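PDB 4W8O: luciferase-like enzymeAMP-CoA-ligase from Zophobas atratus, which probably activates carboxylic acids with ATP to acyl-adenylates for transfer to coenzyme A, as a luciferase-like member of the ANL superfamily. Local coordinates for residues R54-A59 against K167-S172. Numbering follows the deposited sequence.
Sequences RSTRVA and KAFKPS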
loop_
_atom_site.group_PDB
_atom_site.type_symbol
_atom_site.label_atom_id
_atom_site.label_comp_id
_atom_site.label_asym_id
_atom_site.label_seq_id
_atom_site.Cartn_x
_atom_site.Cartn_y
_atom_site.Cartn_z
ATOM N N ARG A 54 16.044 0.601 15.861
ATOM C CA ARG A 54 15.675 -0.809 15.899
ATOM C C ARG A 54 15.870 -1.469 14.535
ATOM O O ARG A 54 16.406 -2.571 14.459
ATOM C CB ARG A 54 14.245 -0.989 16.403
ATOM C CG ARG A 54 14.042 -0.507 17.839
ATOM C CD ARG A 54 12.875 -1.215 18.516
ATOM N NE ARG A 54 11.598 -0.938 17.854
ATOM C CZ ARG A 54 10.574 -1.792 17.754
ATOM N NH1 ARG A 54 10.648 -3.022 18.250
ATOM N NH2 ARG A 54 9.461 -1.416 17.128
ATOM N N SER A 55 15.472 -0.782 13.466
ATOM C CA SER A 55 15.628 -1.314 12.117
ATOM C C SER A 55 17.106 -1.449 11.725
ATOM O O SER A 55 17.472 -2.395 11.038
ATOM C CB SER A 55 14.879 -0.447 11.094
ATOM O OG SER A 55 15.363 0.885 11.086
ATOM N N THR A 56 17.941 -0.502 12.150
ATOM C CA THR A 56 19.384 -0.577 11.881
ATOM C C THR A 56 19.967 -1.836 12.533
ATOM O O THR A 56 20.731 -2.572 11.906
ATOM C CB THR A 56 20.114 0.692 12.359
ATOM O OG1 THR A 56 19.634 1.828 11.623
ATOM C CG2 THR A 56 21.627 0.569 12.170
ATOM N N ARG A 57 19.559 -2.104 13.771
ATOM C CA ARG A 57 20.026 -3.282 14.498
ATOM C C ARG A 57 19.556 -4.578 13.857
ATOM O O ARG A 57 20.337 -5.520 13.724
ATOM C CB ARG A 57 19.581 -3.225 15.958
ATOM C CG ARG A 57 20.339 -2.198 16.771
ATOM C CD ARG A 57 19.715 -2.025 18.136
ATOM N NE ARG A 57 20.354 -0.963 18.897
ATOM C CZ ARG A 57 19.959 -0.575 20.104
ATOM N NH1 ARG A 57 18.916 -1.149 20.692
ATOM N NH2 ARG A 57 20.607 0.401 20.726
ATOM N N VAL A 58 18.290 -4.620 13.441
ATOM C CA VAL A 58 17.779 -5.776 12.713
ATOM C C VAL A 58 18.561 -5.994 11.417
ATOM O O VAL A 58 18.916 -7.129 11.101
ATOM C CB VAL A 58 16.267 -5.654 12.426
ATOM C CG1 VAL A 58 15.792 -6.776 11.518
ATOM C CG2 VAL A 58 15.472 -5.683 13.725
ATOM N N ALA A 59 18.832 -4.913 10.683
ATOM C CA ALA A 59 19.577 -4.987 9.419
ATOM C C ALA A 59 20.980 -5.560 9.599
ATOM O O ALA A 59 21.410 -6.428 8.830
ATOM C CB ALA A 59 19.665 -3.613 8.766
ATOM N N LYS A 167 26.480 3.090 14.362
ATOM C CA LYS A 167 26.705 4.476 13.997
ATOM C C LYS A 167 27.108 4.613 12.534
ATOM O O LYS A 167 26.665 5.535 11.850
ATOM C CB LYS A 167 27.791 5.071 14.893
ATOM C CG LYS A 167 27.758 6.580 14.971
ATOM C CD LYS A 167 28.794 7.088 15.958
ATOM C CE LYS A 167 28.549 8.543 16.296
ATOM N NZ LYS A 167 29.451 8.999 17.385
ATOM N N ALA A 168 27.934 3.686 12.059
ATOM C CA ALA A 168 28.461 3.742 10.700
ATOM C C ALA A 168 27.524 3.135 9.661
ATOM O O ALA A 168 27.690 3.385 8.466
ATOM C CB ALA A 168 29.815 3.052 10.639
ATOM N N PHE A 169 26.551 2.334 10.089
ATOM C CA PHE A 169 25.707 1.625 9.130
ATOM C C PHE A 169 25.021 2.580 8.165
ATOM O O PHE A 169 24.476 3.611 8.565
ATOM C CB PHE A 169 24.658 0.765 9.821
ATOM C CG PHE A 169 23.719 0.084 8.862
ATOM C CD1 PHE A 169 24.101 -1.079 8.208
ATOM C CD2 PHE A 169 22.463 0.616 8.600
ATOM C CE1 PHE A 169 23.249 -1.702 7.321
ATOM C CE2 PHE A 169 21.601 -0.008 7.711
ATOM C CZ PHE A 169 21.994 -1.165 7.071
ATOM N N LYS A 170 25.080 2.226 6.887
ATOM C CA LYS A 170 24.329 2.916 5.853
ATOM C C LYS A 170 23.639 1.859 4.988
ATOM O O LYS A 170 24.173 0.760 4.799
ATOM C CB LYS A 170 25.252 3.781 4.986
ATOM C CG LYS A 170 25.880 4.977 5.704
ATOM C CD LYS A 170 24.835 6.015 6.106
ATOM C CE LYS A 170 25.459 7.327 6.564
ATOM N NZ LYS A 170 24.396 8.321 6.905
ATOM N N PRO A 171 22.442 2.176 4.472
ATOM C CA PRO A 171 21.810 1.244 3.537
ATOM C C PRO A 171 22.728 0.902 2.364
ATOM O O PRO A 171 23.480 1.756 1.896
ATOM C CB PRO A 171 20.580 2.010 3.053
ATOM C CG PRO A 171 20.267 2.958 4.155
ATOM C CD PRO A 171 21.586 3.339 4.763
ATOM N N SER A 172 22.660 -0.340 1.904
ATOM C CA SER A 172 23.493 -0.809 0.804
ATOM C C SER A 172 23.173 -0.066 -0.478
ATOM O O SER A 172 22.013 0.218 -0.764
ATOM C CB SER A 172 23.264 -2.301 0.569
ATOM O OG SER A 172 23.481 -3.040 1.755
#
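Phe169 carries its CG trans to its own backbone nitrogen (chi1 177°), which sends the ring out from the chain and across to Thr56 and Ala59 on the helix. Thr56 meets it with a methyl rather than a hydroxyl: at chi1 -63° its CG2 extends opposite the backbone nitrogen, while OG1 stays next to that nitrogen and bonds to the carbonyl oxygen of Lys52, one turn back. The polar end of this buried threonine is thus satisfied within its own helix. Thr56 CG2 rests 3.7 Å from Phe169 CD2 and 3.8 Å from Phe169 CB, at the root of the aromatic side chain, and the two side chains run past one another in opposite directions. Further out, Ala59 CB approaches the far end of the ring, 3.8 Å from Phe169 CZ. Both methyls come to the ring obliquely. Positions 56 and 59, three residues apart, fall on the same side of the helix, so a single phenyl group spans nearly a full turn. No hydrogen bond joins the two segments; the contact is a small apolar one, burying 135 Å² in all. It lays the irregular segment 167-172, part of the connection from helix 156-159 to strand 179-184, against helix 48-64 within the AMP-binding region. Arg57 ties the same two elements by a salt bridge from NE to Glu166. Around the contact, Phe25 of helix 20-30 packs on Thr56, Lys170 and Pro171, Leu93 touches Phe169, and helix 85-92 lies against Ser55 and Val58.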